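Putative uncharacterized protein PH0242 (PDB 3VU1) is the C-terminal globular domain of AglB, an archaeal member of the oligosaccharyltransferase family, and holds a bound calcium ion. Local coordinates at residues F233-P238 and Y282-G287; F250-I255 and K479-I484. All blocks are in the same frame, centred on the assembly; numbering follows the deposited sequence.

Overall arrangement
Interactions 1 and 2 are neighbours, their centres about 8 Å apart. Segment 282-287 of interaction 1 lies on strand 275-285, and segment 250-255 of interaction 2 runs into strand 253-262, its neighbour in an antiparallel sheet. Two probable backbone hydrogen bonds join the contacts directly: S284 N to A254 O at 2.6 Å and R251 N to N235 O at 2.7 Å. A254 CB also packs against S234 O, while the rings of F236 and F250 meet at 3.5 Å between F236 CZ and F250 CD1. Interaction 1 contains A285, a ligand of the calcium ion together with E76, H319 and E322. Interaction 2 supplies no ligand to the ion; the side chain of F253 is about 8 Å from it.

Interaction 1: residues F233-P238 and Y282-G287; sequences FSNFIP and YISAFG. With CA (calcium ion), chain C.
F236 and F286 supply the aromatic part of this contact, a T-shaped pair. Their centroids are 5.5 Å apart and their planes stand at 90°. F236 is the edge partner: its CE1 sits over the centre of the F286 ring, 4.2 Å from F286 CZ. CB of F286 points toward segment 233-238, and chi1 (-166°) sets its CG anti to the backbone N. F67 stacks on F236 from outside the contact.

Small polar side chains make the second group. N235 CG packs against both S284 OG, at 3.5 Å, and F286 CB, at 3.6 Å. Beside it, S234 OG lies 3.6 Å from S284 CB while hydrogen-bonding back to K231 O within its own helix.

Beside the contact, segment 282-287 binds the calcium ion through A285 O at 2.3 Å, and E76, H319 and E322 contribute further ligands. S284 and F286 direct their CB atoms to the end of helix 228-235, whereas A285 directs its CB away. The ligand is a main-chain oxygen, which means that this part of the binding does not depend on the A285 side chain; the residues before and after it, S284 and F286, touch the helix.

Interaction 2: residues F250-I255 and K479-I484; sequences FRPFAI and KEYTMI
R251 lies over T482, and its side chain can be traced outward against that residue. CB begins near T482 O; CG and CD stay by the same carbonyl oxygen, CD at 3.3 Å. The chain is extended from CG to NE, which sets the position of NE. T482 CG2 sits over one face of the guanidinium, offset toward its rim, and is 3.5 Å from each of R251 NE, CZ and NH2. NE itself has its salt-bridge partner elsewhere, in E249. At the tip, NH1 donates to a water in the guanidinium plane, 2.7 Å from NH1, and that water donates to M483 O.

M483 O also accepts I255 N at 3.1 Å, with an N-H...O angle of 168° and the donor above the carbonyl plane. This direct hydrogen bond joins strand 253-262, of a four-stranded antiparallel sheet, to the long strand 464-487 of a larger one. The axes of strand 253-255 and strand 479-484 run nearly parallel, inclined by 20°. M483 CA, in turn, makes a CA-H...O contact with F253 O.

Apolar contacts continue along the strands. F253 presents its edge to the face of Y481, CD1 over the ring centre and the planes 88° apart, while P252 CG reaches Y481 CD2 at 3.6 Å. Y481 OH is hydrogen-bonded to E80. At the other end, I255 CG1 meets M483 CE at 3.9 Å, and I255 CB packs on I484 CG2.

Interaction 1: residues F233-P238 and Y282-G287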
# COMPACT_ATOMS: atom_id res chain seq x y z
N PHE A 233 6.19 6.01 2.94
CA PHE A 233 5.31 7.08 3.44
C PHE A 233 4.94 8.09 2.37
O PHE A 233 4.02 8.84 2.54
CB PHE A 233 5.86 7.73 4.71
CG PHE A 233 5.94 6.80 5.88
CD1 PHE A 233 7.12 6.66 6.61
CD2 PHE A 233 4.85 6.02 6.25
CE1 PHE A 233 7.20 5.76 7.68
CE2 PHE A 233 4.92 5.14 7.32
CZ PHE A 233 6.10 5.00 8.03
N SER A 234 5.63 8.12 1.25
CA SER A 234 5.14 8.96 0.16
C SER A 234 4.11 8.22 -0.73
O SER A 234 3.32 8.87 -1.46
CB SER A 234 6.32 9.49 -0.67
OG SER A 234 6.90 8.47 -1.48
N ASN A 235 4.12 6.88 -0.70
CA ASN A 235 3.10 6.10 -1.44
C ASN A 235 1.75 5.96 -0.72
O ASN A 235 0.71 5.78 -1.36
CB ASN A 235 3.66 4.74 -1.77
CG ASN A 235 4.89 4.83 -2.62
OD1 ASN A 235 4.85 5.37 -3.72
ND2 ASN A 235 5.98 4.34 -2.10
N PHE A 236 1.80 6.07 0.61
CA PHE A 236 0.64 5.97 1.52
C PHE A 236 0.56 7.19 2.41
O PHE A 236 1.32 7.32 3.36
CB PHE A 236 0.73 4.67 2.35
CG PHE A 236 0.69 3.44 1.49
CD1 PHE A 236 1.86 2.94 0.90
CD2 PHE A 236 -0.54 2.81 1.21
CE1 PHE A 236 1.81 1.83 0.07
CE2 PHE A 236 -0.59 1.68 0.38
CZ PHE A 236 0.58 1.20 -0.20
N ILE A 237 -0.37 8.08 2.06
CA ILE A 237 -0.58 9.37 2.74
C ILE A 237 -1.74 9.30 3.75
O ILE A 237 -2.88 9.02 3.36
CB ILE A 237 -0.86 10.45 1.67
CG1 ILE A 237 0.34 10.59 0.73
CG2 ILE A 237 -1.21 11.80 2.29
CD1 ILE A 237 1.68 10.58 1.46
N PRO A 238 -1.48 9.57 5.03
CA PRO A 238 -2.65 9.53 5.95
C PRO A 238 -3.57 10.65 5.59
O PRO A 238 -3.14 11.78 5.63
CB PRO A 238 -2.07 9.81 7.34
CG PRO A 238 -0.65 10.19 7.13
CD PRO A 238 -0.21 9.81 5.74
N TYR A 282 13.09 13.11 -5.65
CA TYR A 282 13.38 11.73 -5.25
C TYR A 282 12.10 10.93 -5.36
O TYR A 282 11.14 11.17 -4.63
CB TYR A 282 13.91 11.67 -3.83
CG TYR A 282 15.30 12.23 -3.66
CD1 TYR A 282 15.52 13.62 -3.68
CD2 TYR A 282 16.40 11.39 -3.46
CE1 TYR A 282 16.79 14.15 -3.52
CE2 TYR A 282 17.68 11.90 -3.29
CZ TYR A 282 17.87 13.28 -3.32
OH TYR A 282 19.11 13.81 -3.15
N ILE A 283 12.09 9.98 -6.28
CA ILE A 283 10.86 9.31 -6.68
C ILE A 283 10.75 7.92 -6.06
O ILE A 283 11.71 7.13 -6.06
CB ILE A 283 10.76 9.26 -8.21
CG1 ILE A 283 10.45 10.68 -8.70
CG2 ILE A 283 9.73 8.23 -8.65
CD1 ILE A 283 10.32 10.86 -10.20
N SER A 284 9.58 7.63 -5.51
CA SER A 284 9.26 6.28 -5.08
C SER A 284 8.17 5.70 -5.98
O SER A 284 7.07 6.22 -6.04
CB SER A 284 8.83 6.29 -3.63
OG SER A 284 8.30 5.04 -3.29
N ALA A 285 8.50 4.64 -6.73
CA ALA A 285 7.51 3.94 -7.56
C ALA A 285 7.14 2.61 -6.92
O ALA A 285 8.01 1.73 -6.71
CB ALA A 285 8.02 3.74 -8.98
N PHE A 286 5.86 2.47 -6.59
CA PHE A 286 5.42 1.34 -5.78
C PHE A 286 4.69 0.20 -6.54
O PHE A 286 3.50 0.30 -6.88
CB PHE A 286 4.54 1.82 -4.61
CG PHE A 286 4.33 0.76 -3.57
CD1 PHE A 286 5.24 0.61 -2.52
CD2 PHE A 286 3.27 -0.15 -3.69
CE1 PHE A 286 5.06 -0.39 -1.58
CE2 PHE A 286 3.10 -1.15 -2.76
CZ PHE A 286 3.99 -1.27 -1.71
N GLY A 287 5.39 -0.89 -6.78
CA GLY A 287 4.76 -2.04 -7.41
C GLY A 287 4.73 -2.07 -8.92
O GLY A 287 4.64 -3.15 -9.49
CA CA C . 9.67 1.09 -5.23

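Interaction 2: residues F250-I255 and K479-I484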
# COMPACT_ATOMS: atom_id res chain seq x y z
N PHE A 250 -3.48 5.98 -1.67
CA PHE A 250 -2.41 5.30 -2.37
C PHE A 250 -2.00 6.14 -3.55
O PHE A 250 -2.85 6.55 -4.35
CB PHE A 250 -2.84 3.93 -2.83
CG PHE A 250 -1.81 3.18 -3.63
CD1 PHE A 250 -0.60 2.78 -3.04
CD2 PHE A 250 -2.06 2.83 -4.97
CE1 PHE A 250 0.33 2.06 -3.78
CE2 PHE A 250 -1.13 2.13 -5.70
CZ PHE A 250 0.06 1.73 -5.11
N ARG A 251 -0.70 6.42 -3.62
CA ARG A 251 -0.11 7.08 -4.77
C ARG A 251 0.99 6.19 -5.25
O ARG A 251 2.06 6.12 -4.62
CB ARG A 251 0.45 8.42 -4.36
CG ARG A 251 -0.61 9.41 -3.94
CD ARG A 251 0.05 10.54 -3.20
NE ARG A 251 -0.88 11.63 -2.96
CZ ARG A 251 -0.57 12.74 -2.29
NH1 ARG A 251 0.66 12.92 -1.82
NH2 ARG A 251 -1.48 13.68 -2.14
N PRO A 252 0.73 5.47 -6.34
CA PRO A 252 1.73 4.51 -6.85
C PRO A 252 3.05 5.20 -7.26
O PRO A 252 4.13 4.62 -7.08
CB PRO A 252 1.03 3.84 -8.04
CG PRO A 252 -0.10 4.76 -8.41
CD PRO A 252 -0.48 5.55 -7.18
N PHE A 253 2.96 6.42 -7.78
CA PHE A 253 4.18 7.20 -8.12
C PHE A 253 4.27 8.49 -7.30
O PHE A 253 3.48 9.40 -7.45
CB PHE A 253 4.24 7.50 -9.62
CG PHE A 253 4.00 6.28 -10.45
CD1 PHE A 253 2.79 6.13 -11.15
CD2 PHE A 253 4.94 5.25 -10.49
CE1 PHE A 253 2.55 4.98 -11.91
CE2 PHE A 253 4.69 4.10 -11.22
CZ PHE A 253 3.49 3.97 -11.93
N ALA A 254 5.24 8.53 -6.41
CA ALA A 254 5.30 9.63 -5.47
C ALA A 254 6.73 10.17 -5.31
O ALA A 254 7.73 9.49 -5.65
CB ALA A 254 4.76 9.19 -4.13
N ILE A 255 6.79 11.39 -4.79
CA ILE A 255 8.04 12.05 -4.49
C ILE A 255 8.17 12.08 -2.98
O ILE A 255 7.30 12.62 -2.30
CB ILE A 255 8.07 13.48 -5.08
CG1 ILE A 255 8.15 13.40 -6.59
CG2 ILE A 255 9.21 14.28 -4.46
CD1 ILE A 255 7.91 14.71 -7.31
N LYS A 479 -3.08 8.43 -17.71
CA LYS A 479 -3.66 8.70 -16.41
C LYS A 479 -2.73 9.66 -15.68
O LYS A 479 -1.50 9.59 -15.86
CB LYS A 479 -3.80 7.36 -15.66
CG LYS A 479 -4.69 7.38 -14.44
CD LYS A 479 -4.64 6.06 -13.70
CE LYS A 479 -5.59 6.10 -12.51
NZ LYS A 479 -5.55 4.84 -11.72
N GLU A 480 -3.32 10.56 -14.89
CA GLU A 480 -2.57 11.46 -14.02
C GLU A 480 -2.42 10.90 -12.62
O GLU A 480 -3.37 10.46 -12.02
CB GLU A 480 -3.29 12.79 -13.91
CG GLU A 480 -3.37 13.56 -15.21
CD GLU A 480 -4.48 14.58 -15.15
OE1 GLU A 480 -5.61 14.18 -14.77
OE2 GLU A 480 -4.24 15.77 -15.47
N TYR A 481 -1.21 10.93 -12.09
CA TYR A 481 -0.91 10.48 -10.75
C TYR A 481 -0.41 11.64 -9.93
O TYR A 481 0.36 12.47 -10.42
CB TYR A 481 0.16 9.43 -10.83
CG TYR A 481 -0.29 8.17 -11.56
CD1 TYR A 481 0.01 7.96 -12.92
CD2 TYR A 481 -1.01 7.17 -10.89
CE1 TYR A 481 -0.39 6.80 -13.57
CE2 TYR A 481 -1.43 6.03 -11.52
CZ TYR A 481 -1.11 5.83 -12.85
OH TYR A 481 -1.55 4.67 -13.45
N THR A 482 -0.88 11.74 -8.68
CA THR A 482 -0.40 12.77 -7.78
C THR A 482 0.85 12.28 -7.08
O THR A 482 0.79 11.26 -6.36
CB THR A 482 -1.45 13.14 -6.74
OG1 THR A 482 -2.45 13.95 -7.38
CG2 THR A 482 -0.83 13.96 -5.61
N MET A 483 1.96 12.99 -7.27
CA MET A 483 3.21 12.56 -6.67
C MET A 483 3.43 13.19 -5.31
O MET A 483 3.95 12.56 -4.40
CB MET A 483 4.41 12.78 -7.58
CG MET A 483 4.25 12.35 -9.02
SD MET A 483 5.83 12.40 -9.93
CE MET A 483 6.66 10.97 -9.22
N ILE A 484 3.07 14.46 -5.20
CA ILE A 484 3.26 15.27 -3.97
C ILE A 484 2.57 16.60 -4.20
O ILE A 484 2.43 17.04 -5.35
CB ILE A 484 4.76 15.50 -3.62
CG1 ILE A 484 4.92 16.00 -2.16
CG2 ILE A 484 5.42 16.42 -4.66
CD1 ILE A 484 6.32 15.92 -1.55
O HOH W 1 3.04 11.66 -1.98